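Local coordinates for protein inactive glucansucrase (PDB 5JBD) that belongs to glycoside hydrolase family 70, built on a TIM-type barrel, and is an inactive glucansucrase that binds a calcium ion, at residues T390-R395 with E654-F659; G466-E471 with I481-I486; L489-K494 with S682-T687. One frame throughout, in Å; residues are numbered along the deposited sequence.

Contact 1 (T390-R395 with E654-F659); sequences TNHDQR and EDFSLF
The carboxylate of Glu654 meets His392 through both of its oxygens. OE2 of Glu654 accepts from ND1 of His392 at 2.4 Å, a value so short that its exact length is doubtful, while OE1 takes a weak bond from the backbone N of His392 at 3.2 Å. The planes of ring and carboxylate stand 83° apart, with Glu654 reaching the imidazole at its edge. CG of Glu654 is anti to the backbone N (chi1 180°), and the extended chain beyond it carries the carboxylate across to the start of helix 392-406. Asn391 is the N-cap of that helix, its OD1 accepting from Gln394 N at 3.0 Å.

Segment 390-395 follows strand 385-388 and segment 654-659 starts at the last residue of strand 652-654; these strands flank strand 460-464 in the parallel barrel. The contact thus lies at the C-terminal ends of the strands, the end where TIM barrels carry their sites. A bound glycerol, probably from the crystallisation liquor, lies near His392.

Phe656 and Leu658 pack against the imidazole. CZ of Phe656 sits 3.6 Å above one face, offset toward the rim, with the two rings inclined at 31°. CD2 of Leu658 approaches His392 CD2 to 3.9 Å. Tyr707, outside both segments, also meets the imidazole.

One water links the backbones, donating to His392 O at 2.9 Å and accepting from Leu658 N. Beside it Ser657 forms an ST turn, OG accepting from Phe659 N at 2.9 Å.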
loop_
_atom_site.group_PDB
_atom_site.type_symbol
_atom_site.label_atom_id
_atom_site.label_comp_id
_atom_site.label_asym_id
_atom_site.label_seq_id
_atom_site.Cartn_x
_atom_site.Cartn_y
_atom_site.Cartn_z
ATOM N N THR A 390 -9.150 4.800 -12.546
ATOM C CA THR A 390 -7.748 4.503 -12.226
ATOM C C THR A 390 -7.475 4.767 -10.748
ATOM O O THR A 390 -8.111 5.624 -10.145
ATOM C CB THR A 390 -6.774 5.378 -13.067
ATOM O OG1 THR A 390 -7.278 5.574 -14.400
ATOM C CG2 THR A 390 -5.384 4.731 -13.140
ATOM N N ASN A 391 -6.536 4.026 -10.173
ATOM C CA ASN A 391 -5.904 4.427 -8.921
ATOM C C ASN A 391 -4.390 4.186 -8.997
ATOM O O ASN A 391 -3.870 3.671 -10.002
ATOM C CB ASN A 391 -6.564 3.744 -7.709
ATOM C CG ASN A 391 -6.403 2.236 -7.711
ATOM O OD1 ASN A 391 -5.339 1.704 -8.037
ATOM N ND2 ASN A 391 -7.474 1.532 -7.329
ATOM N N HIS A 392 -3.679 4.579 -7.951
ATOM C CA HIS A 392 -2.196 4.506 -7.941
ATOM C C HIS A 392 -1.657 3.081 -8.163
ATOM O O HIS A 392 -0.645 2.897 -8.843
ATOM C CB HIS A 392 -1.625 5.090 -6.637
ATOM C CG HIS A 392 -2.024 4.331 -5.415
ATOM N ND1 HIS A 392 -3.224 4.539 -4.765
ATOM C CD2 HIS A 392 -1.408 3.330 -4.750
ATOM C CE1 HIS A 392 -3.314 3.718 -3.740
ATOM N NE2 HIS A 392 -2.223 2.976 -3.703
ATOM N N ASP A 393 -2.356 2.087 -7.625
ATOM C CA ASP A 393 -1.959 0.680 -7.796
ATOM C C ASP A 393 -2.161 0.176 -9.217
ATOM O O ASP A 393 -1.364 -0.628 -9.713
ATOM C CB ASP A 393 -2.725 -0.239 -6.848
ATOM C CG ASP A 393 -2.228 -0.174 -5.433
ATOM O OD1 ASP A 393 -0.994 -0.198 -5.234
ATOM O OD2 ASP A 393 -3.073 -0.129 -4.521
ATOM N N GLN A 394 -3.217 0.635 -9.885
ATOM C CA GLN A 394 -3.479 0.183 -11.254
ATOM C C GLN A 394 -2.468 0.757 -12.263
ATOM O O GLN A 394 -2.061 0.058 -13.202
ATOM C CB GLN A 394 -4.929 0.466 -11.677
ATOM C CG GLN A 394 -5.969 -0.214 -10.783
ATOM C CD GLN A 394 -5.709 -1.702 -10.593
ATOM O OE1 GLN A 394 -5.394 -2.410 -11.542
ATOM N NE2 GLN A 394 -5.822 -2.171 -9.363
ATOM N N ARG A 395 -2.081 2.010 -12.074
ATOM C CA ARG A 395 -0.992 2.588 -12.863
ATOM C C ARG A 395 0.325 1.843 -12.605
ATOM O O ARG A 395 1.050 1.554 -13.556
ATOM C CB ARG A 395 -0.825 4.083 -12.595
ATOM C CG ARG A 395 0.145 4.763 -13.555
ATOM C CD ARG A 395 -0.472 4.973 -14.923
ATOM N NE ARG A 395 -1.144 6.276 -14.993
ATOM C CZ ARG A 395 -2.297 6.538 -15.610
ATOM N NH1 ARG A 395 -3.021 5.582 -16.211
ATOM N NH2 ARG A 395 -2.754 7.788 -15.601
ATOM N N GLU A 654 -8.217 11.344 -5.815
ATOM C CA GLU A 654 -6.977 10.737 -5.336
ATOM C C GLU A 654 -5.852 11.708 -5.689
ATOM O O GLU A 654 -5.615 11.960 -6.867
ATOM C CB GLU A 654 -6.694 9.353 -5.971
ATOM C CG GLU A 654 -5.385 8.756 -5.455
ATOM C CD GLU A 654 -5.113 7.312 -5.850
ATOM O OE1 GLU A 654 -5.757 6.767 -6.750
ATOM O OE2 GLU A 654 -4.211 6.718 -5.232
ATOM N N ASP A 655 -5.164 12.229 -4.682
ATOM C CA ASP A 655 -4.241 13.366 -4.892
ATOM C C ASP A 655 -2.795 13.015 -5.250
ATOM O O ASP A 655 -1.965 13.915 -5.373
ATOM C CB ASP A 655 -4.276 14.309 -3.677
ATOM C CG ASP A 655 -3.270 13.961 -2.595
ATOM O OD1 ASP A 655 -2.811 12.797 -2.490
ATOM O OD2 ASP A 655 -2.941 14.898 -1.824
ATOM N N PHE A 656 -2.475 11.732 -5.392
ATOM C CA PHE A 656 -1.082 11.328 -5.556
ATOM C C PHE A 656 -0.898 10.177 -6.524
ATOM O O PHE A 656 -1.868 9.492 -6.905
ATOM C CB PHE A 656 -0.482 10.939 -4.202
ATOM C CG PHE A 656 -0.948 9.606 -3.665
ATOM C CD1 PHE A 656 -2.186 9.482 -3.053
ATOM C CD2 PHE A 656 -0.126 8.482 -3.737
ATOM C CE1 PHE A 656 -2.614 8.258 -2.545
ATOM C CE2 PHE A 656 -0.548 7.257 -3.238
ATOM C CZ PHE A 656 -1.795 7.147 -2.631
ATOM N N SER A 657 0.370 9.973 -6.885
ATOM C CA SER A 657 0.839 8.799 -7.619
ATOM C C SER A 657 2.042 8.225 -6.872
ATOM O O SER A 657 2.805 8.975 -6.257
ATOM C CB SER A 657 1.276 9.205 -9.044
ATOM O OG SER A 657 2.051 8.178 -9.675
ATOM N N LEU A 658 2.251 6.917 -6.971
ATOM C CA LEU A 658 3.486 6.306 -6.481
ATOM C C LEU A 658 4.736 6.865 -7.189
ATOM O O LEU A 658 5.819 6.896 -6.598
ATOM C CB LEU A 658 3.452 4.780 -6.672
ATOM C CG LEU A 658 2.342 3.987 -5.988
ATOM C CD1 LEU A 658 2.494 2.496 -6.268
ATOM C CD2 LEU A 658 2.351 4.215 -4.485
ATOM N N PHE A 659 4.579 7.303 -8.435
ATOM C CA PHE A 659 5.693 7.764 -9.281
ATOM C C PHE A 659 5.865 9.276 -9.264
ATOM O O PHE A 659 6.589 9.847 -10.084
ATOM C CB PHE A 659 5.470 7.276 -10.709
ATOM C CG PHE A 659 5.313 5.791 -10.799
ATOM C CD1 PHE A 659 6.428 4.962 -10.832
ATOM C CD2 PHE A 659 4.042 5.213 -10.824
ATOM C CE1 PHE A 659 6.290 3.586 -10.899
ATOM C CE2 PHE A 659 3.894 3.834 -10.895
ATOM C CZ PHE A 659 5.018 3.018 -10.934
HETATM O O HOH W 1 0.869 5.373 -9.091
#

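Contact 2 (G466-E471 with I481-I486); sequences GDLYNE and IYYDAI
Tyr469 and Tyr483 lie side by side with their side chains pointing the same way, and their rings form an offset edge-to-face pair. The edge of Tyr483 is turned toward the face of Tyr469, with ring centroids 5.8 Å apart and planes at 65°. Between these two residues, CE2 of Tyr483 comes nearest, 3.6 Å from Tyr469 OH. In Tyr483, CG is anti to the backbone N (chi1 179°), and the ring that follows runs past the carbonyl of Leu468, whose O lies near the ring plane at 3.5 Å from CD2 of Tyr483. Leu680 of helix 678-683 packs against both tyrosines, and Lys479 makes a cation-pi contact with Tyr483.

One helical turn on, Ile486 points toward the other segment and divides its branches between two neighbours. Its CG2 meets CD2 of Leu468 at 3.7 Å, the two side chains crossing at a slant, whereas CD1 reaches back to CB of Asp467, also at 3.7 Å. Tyr482 adds its CB, which rests against the backbone O of Asp467. The carboxylate of Asp467 itself is engaged by Tyr450, Thr390 and Arg395.

The contact closes the connection between helix 465-468, just after barrel strand 460-464, and the start of helix 483-496. Backbone bonds of Leu468 with Ser480 and of Asn470 with Glu478 draw the two arms of this loop together.

No direct hydrogen bond joins the segments, though a water bridges them, donating to Asn470 OD1 at 2.8 Å and accepting from Ile481 N at 3.0 Å; the interface therefore rests mainly on aromatic and aliphatic packing.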
loop_
_atom_site.group_PDB
_atom_site.type_symbol
_atom_site.label_atom_id
_atom_site.label_comp_id
_atom_site.label_asym_id
_atom_site.label_seq_id
_atom_site.Cartn_x
_atom_site.Cartn_y
_atom_site.Cartn_z
ATOM N N GLY A 466 -3.196 11.215 -11.685
ATOM C CA GLY A 466 -2.450 10.906 -12.916
ATOM C C GLY A 466 -3.227 10.874 -14.237
ATOM O O GLY A 466 -2.621 10.707 -15.306
ATOM N N ASP A 467 -4.560 10.977 -14.177
ATOM C CA ASP A 467 -5.384 11.126 -15.371
ATOM C C ASP A 467 -5.615 12.597 -15.711
ATOM O O ASP A 467 -5.961 12.915 -16.855
ATOM C CB ASP A 467 -6.724 10.383 -15.210
ATOM C CG ASP A 467 -6.558 8.862 -15.197
ATOM O OD1 ASP A 467 -5.595 8.363 -15.817
ATOM O OD2 ASP A 467 -7.398 8.163 -14.571
ATOM N N LEU A 468 -5.382 13.499 -14.748
ATOM C CA LEU A 468 -5.408 14.952 -15.005
ATOM C C LEU A 468 -4.023 15.550 -15.269
ATOM O O LEU A 468 -3.922 16.529 -15.996
ATOM C CB LEU A 468 -6.060 15.702 -13.841
ATOM C CG LEU A 468 -7.523 15.370 -13.503
ATOM C CD1 LEU A 468 -8.046 16.318 -12.431
ATOM C CD2 LEU A 468 -8.407 15.442 -14.732
ATOM N N TYR A 469 -2.969 14.968 -14.696
ATOM C CA TYR A 469 -1.613 15.519 -14.795
ATOM C C TYR A 469 -0.616 14.418 -15.134
ATOM O O TYR A 469 -0.824 13.250 -14.763
ATOM C CB TYR A 469 -1.222 16.207 -13.469
ATOM C CG TYR A 469 -2.133 17.375 -13.150
ATOM C CD1 TYR A 469 -1.886 18.650 -13.690
ATOM C CD2 TYR A 469 -3.274 17.201 -12.354
ATOM C CE1 TYR A 469 -2.746 19.719 -13.433
ATOM C CE2 TYR A 469 -4.133 18.261 -12.087
ATOM C CZ TYR A 469 -3.882 19.510 -12.622
ATOM O OH TYR A 469 -4.743 20.556 -12.359
ATOM N N ASN A 470 0.466 14.797 -15.827
ATOM C CA ASN A 470 1.589 13.882 -16.053
ATOM C C ASN A 470 2.271 13.634 -14.720
ATOM O O ASN A 470 2.915 14.519 -14.156
ATOM C CB ASN A 470 2.573 14.446 -17.079
ATOM C CG ASN A 470 1.986 14.515 -18.478
ATOM O OD1 ASN A 470 1.003 13.840 -18.797
ATOM N ND2 ASN A 470 2.610 15.326 -19.338
ATOM N N GLU A 471 2.101 12.420 -14.205
ATOM C CA GLU A 471 2.296 12.151 -12.781
ATOM C C GLU A 471 3.754 12.008 -12.339
ATOM O O GLU A 471 4.010 12.032 -11.137
ATOM C CB GLU A 471 1.469 10.933 -12.356
ATOM C CG GLU A 471 1.943 9.585 -12.894
ATOM C CD GLU A 471 0.803 8.559 -12.890
ATOM O OE1 GLU A 471 -0.034 8.601 -13.802
ATOM O OE2 GLU A 471 0.736 7.734 -11.961
ATOM N N ILE A 481 -2.828 14.611 -21.405
ATOM C CA ILE A 481 -3.667 14.651 -22.616
ATOM C C ILE A 481 -5.179 14.577 -22.297
ATOM O O ILE A 481 -6.002 15.144 -23.021
ATOM C CB ILE A 481 -3.242 13.509 -23.601
ATOM C CG1 ILE A 481 -3.940 13.625 -24.958
ATOM C CG2 ILE A 481 -3.399 12.113 -22.984
ATOM C CD1 ILE A 481 -3.543 12.558 -25.972
ATOM N N TYR A 482 -5.548 13.883 -21.224
ATOM C CA TYR A 482 -6.971 13.712 -20.886
ATOM C C TYR A 482 -7.568 14.795 -19.982
ATOM O O TYR A 482 -8.744 14.707 -19.635
ATOM C CB TYR A 482 -7.200 12.329 -20.272
ATOM C CG TYR A 482 -6.741 11.199 -21.151
ATOM C CD1 TYR A 482 -7.211 11.078 -22.464
ATOM C CD2 TYR A 482 -5.833 10.232 -20.686
ATOM C CE1 TYR A 482 -6.776 10.046 -23.280
ATOM C CE2 TYR A 482 -5.395 9.197 -21.508
ATOM C CZ TYR A 482 -5.885 9.106 -22.802
ATOM O OH TYR A 482 -5.467 8.069 -23.619
ATOM N N TYR A 483 -6.792 15.824 -19.627
ATOM C CA TYR A 483 -7.279 16.882 -18.709
ATOM C C TYR A 483 -8.577 17.547 -19.199
ATOM O O TYR A 483 -9.538 17.703 -18.422
ATOM C CB TYR A 483 -6.187 17.951 -18.452
ATOM C CG TYR A 483 -6.627 19.091 -17.529
ATOM C CD1 TYR A 483 -7.360 20.174 -18.019
ATOM C CD2 TYR A 483 -6.324 19.074 -16.165
ATOM C CE1 TYR A 483 -7.783 21.194 -17.190
ATOM C CE2 TYR A 483 -6.723 20.106 -15.336
ATOM C CZ TYR A 483 -7.445 21.161 -15.854
ATOM O OH TYR A 483 -7.852 22.184 -15.051
ATOM N N ASP A 484 -8.613 17.944 -20.473
ATOM C CA ASP A 484 -9.759 18.711 -20.977
ATOM C C ASP A 484 -11.048 17.877 -20.943
ATOM O O ASP A 484 -12.103 18.363 -20.510
ATOM C CB ASP A 484 -9.501 19.242 -22.392
ATOM C CG ASP A 484 -8.545 20.430 -22.423
ATOM O OD1 ASP A 484 -8.310 21.078 -21.388
ATOM O OD2 ASP A 484 -8.032 20.717 -23.514
ATOM N N ALA A 485 -10.956 16.626 -21.376
ATOM C CA ALA A 485 -12.109 15.741 -21.400
ATOM C C ALA A 485 -12.635 15.468 -20.007
ATOM O O ALA A 485 -13.829 15.630 -19.746
ATOM C CB ALA A 485 -11.756 14.424 -22.080
ATOM N N ILE A 486 -11.730 15.088 -19.104
ATOM C CA ILE A 486 -12.145 14.675 -17.757
ATOM C C ILE A 486 -12.726 15.858 -16.972
ATOM O O ILE A 486 -13.790 15.712 -16.354
ATOM C CB ILE A 486 -11.027 13.948 -16.999
ATOM C CG1 ILE A 486 -10.609 12.695 -17.782
ATOM C CG2 ILE A 486 -11.500 13.566 -15.598
ATOM C CD1 ILE A 486 -9.331 12.039 -17.313
HETATM O O HOH W 2 -0.102 13.469 -21.383
#

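Contact 3 (L489-K494 with S682-T687)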
loop_
_atom_site.group_PDB
_atom_site.type_symbol
_atom_site.label_atom_id
_atom_site.label_comp_id
_atom_site.label_asym_id
_atom_site.label_seq_id
_atom_site.Cartn_x
_atom_site.Cartn_y
_atom_site.Cartn_z
ATOM N N LEU A 489 -16.195 16.805 -18.056
ATOM C CA LEU A 489 -17.159 15.884 -17.453
ATOM C C LEU A 489 -17.378 16.179 -15.955
ATOM O O LEU A 489 -18.511 16.084 -15.451
ATOM C CB LEU A 489 -16.700 14.431 -17.657
ATOM C CG LEU A 489 -16.680 13.935 -19.109
ATOM C CD1 LEU A 489 -15.888 12.625 -19.217
ATOM C CD2 LEU A 489 -18.109 13.760 -19.624
ATOM N N MET A 490 -16.305 16.544 -15.255
ATOM C CA MET A 490 -16.380 16.830 -13.812
ATOM C C MET A 490 -17.273 18.046 -13.525
ATOM O O MET A 490 -18.176 17.969 -12.687
ATOM C CB MET A 490 -14.978 17.017 -13.236
ATOM C CG MET A 490 -14.174 15.733 -13.138
ATOM S SD MET A 490 -12.439 16.042 -12.749
ATOM C CE MET A 490 -12.535 16.364 -10.984
ATOM N N ARG A 491 -17.072 19.135 -14.272
ATOM C CA ARG A 491 -17.891 20.342 -14.111
ATOM C C ARG A 491 -19.350 20.078 -14.495
ATOM O O ARG A 491 -20.270 20.524 -13.800
ATOM C CB ARG A 491 -17.358 21.509 -14.951
ATOM C CG ARG A 491 -16.054 22.117 -14.466
ATOM C CD ARG A 491 -15.553 23.181 -15.436
ATOM N NE ARG A 491 -14.098 23.348 -15.337
ATOM C CZ ARG A 491 -13.464 24.296 -14.639
ATOM N NH1 ARG A 491 -14.135 25.216 -13.949
ATOM N NH2 ARG A 491 -12.126 24.327 -14.626
ATOM N N ALA A 492 -19.560 19.372 -15.614
ATOM C CA ALA A 492 -20.913 19.019 -16.052
ATOM C C ALA A 492 -21.654 18.151 -15.021
ATOM O O ALA A 492 -22.868 18.307 -14.825
ATOM C CB ALA A 492 -20.876 18.329 -17.417
ATOM N N ARG A 493 -20.930 17.242 -14.367
ATOM C CA ARG A 493 -21.541 16.395 -13.348
ATOM C C ARG A 493 -22.215 17.239 -12.264
ATOM O O ARG A 493 -23.373 16.971 -11.890
ATOM C CB ARG A 493 -20.527 15.464 -12.711
ATOM C CG ARG A 493 -21.158 14.463 -11.739
ATOM C CD ARG A 493 -20.103 13.554 -11.133
ATOM N NE ARG A 493 -20.692 12.409 -10.456
ATOM C CZ ARG A 493 -20.985 12.330 -9.156
ATOM N NH1 ARG A 493 -20.758 13.352 -8.321
ATOM N NH2 ARG A 493 -21.534 11.209 -8.697
ATOM N N LYS A 494 -21.488 18.227 -11.739
ATOM C CA LYS A 494 -22.011 19.072 -10.675
ATOM C C LYS A 494 -23.264 19.834 -11.130
ATOM O O LYS A 494 -24.199 20.015 -10.351
ATOM C CB LYS A 494 -20.932 20.043 -10.149
ATOM C CG LYS A 494 -21.417 20.915 -9.003
ATOM C CD LYS A 494 -20.348 21.862 -8.476
ATOM C CE LYS A 494 -20.893 22.621 -7.274
ATOM N NZ LYS A 494 -19.876 23.516 -6.657
ATOM N N SER A 682 -12.479 22.797 -5.939
ATOM C CA SER A 682 -13.879 23.201 -5.764
ATOM C C SER A 682 -14.584 23.455 -7.106
ATOM O O SER A 682 -15.696 22.962 -7.332
ATOM C CB SER A 682 -13.964 24.470 -4.911
ATOM O OG SER A 682 -15.317 24.842 -4.729
ATOM N N ASP A 683 -13.922 24.203 -7.988
ATOM C CA ASP A 683 -14.469 24.514 -9.328
ATOM C C ASP A 683 -14.738 23.247 -10.168
ATOM O O ASP A 683 -15.666 23.219 -10.975
ATOM C CB ASP A 683 -13.529 25.466 -10.102
ATOM C CG ASP A 683 -13.432 26.864 -9.479
ATOM O OD1 ASP A 683 -14.186 27.162 -8.522
ATOM O OD2 ASP A 683 -12.559 27.659 -9.915
ATOM N N LEU A 684 -13.926 22.211 -9.958
ATOM C CA LEU A 684 -14.116 20.912 -10.605
ATOM C C LEU A 684 -15.173 20.017 -9.942
ATOM O O LEU A 684 -15.397 18.879 -10.395
ATOM C CB LEU A 684 -12.774 20.178 -10.684
ATOM C CG LEU A 684 -11.682 20.853 -11.532
ATOM C CD1 LEU A 684 -10.416 20.013 -11.518
ATOM C CD2 LEU A 684 -12.138 21.082 -12.968
ATOM N N GLY A 685 -15.830 20.504 -8.890
ATOM C CA GLY A 685 -16.854 19.728 -8.189
ATOM C C GLY A 685 -16.341 18.612 -7.282
ATOM O O GLY A 685 -17.114 17.726 -6.889
ATOM N N ILE A 686 -15.050 18.644 -6.933
ATOM C CA ILE A 686 -14.491 17.675 -5.982
ATOM C C ILE A 686 -15.012 18.055 -4.602
ATOM O O ILE A 686 -14.933 19.226 -4.208
ATOM C CB ILE A 686 -12.950 17.679 -5.994
ATOM C CG1 ILE A 686 -12.431 17.192 -7.354
ATOM C CG2 ILE A 686 -12.404 16.803 -4.887
ATOM C CD1 ILE A 686 -11.015 17.610 -7.650
ATOM N N THR A 687 -15.605 17.093 -3.904
ATOM C CA THR A 687 -16.131 17.332 -2.560
ATOM C C THR A 687 -15.279 16.675 -1.461
ATOM O O THR A 687 -15.331 17.107 -0.305
ATOM C CB THR A 687 -17.576 16.803 -2.438
ATOM O OG1 THR A 687 -17.574 15.384 -2.584
ATOM C CG2 THR A 687 -18.498 17.430 -3.482
HETATM O O HOH W 3 -18.161 24.331 -8.430
#
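Met490 opens the contact by laying its CB against the backbone O of Leu684, 3.4 Å away. The two segments belong to the outer layer of a TIM-type barrel: helix 483-496 follows strand 460-464, and helix 678-683 follows the adjacent strand 652-654 and leads into strand 688-691. The second helix ends in a Schellman motif, with Gly685 leaving helical geometry at a positive phi of 75°, and the first helix packs against this terminus.

The thioether of Met490 bends at its last torsion (chi3 78°), which brings CE against two aliphatic side chains of the other segment. CE of Met490 lies 3.8 Å from CB of Leu684 and 3.7 Å from CG1 of Ile686. Leu454 and Val463, from the neighbouring helix 446-455 and strand 460-464, also touch Met490 and extend this apolar patch into the barrel.

Arg491 comes next, on the more exposed side. Its chain is extended from CG to NE and carries the guanidinium over Leu684, whose CD2 sits over one face, 3.6 Å from NH2 of Arg491. The arginine also runs alongside Asp683, both side chains pointing the same way, but the charged groups do not meet: NH1 of Arg491 and OD2 of Asp683 remain 5.0 Å apart. The positive charge near the carbonyl end of helix 678-683 would be expected to be electrostatically favourable.

A turn later, Lys494 stretches out fully, its CD passing 4.1 Å from CA of Gly685. Its tip reaches the helix end through solvent: NZ of Lys494 donates at 2.6 Å to a water, and this water donates at 3.0 Å to Ser682 O, the same carbonyl oxygen that accepts from Gly685 N.

How the contacts relate
From the N terminus, the chain first passes 390-395, whose partner 654-659 begins 259 residues after it ends, so contact 1 closes a long loop. Contact 2 is nested inside it, closing a short loop between 466-471 and 481-486. Helix 483-496 then carries the chain directly into 489-494, where contact 3 opens; its partner 682-687 lies beyond 654-659, and contacts 1 and 3 therefore cross. Contacts 1 and 2 touch, through Thr390 with Asp467 and Ser657 with Glu471. Contact 1 ties segments at the C-terminal ends of two barrel strands, contact 2 the turn leading into helix 483-496, and contact 3 that helix to the end of helix 678-683.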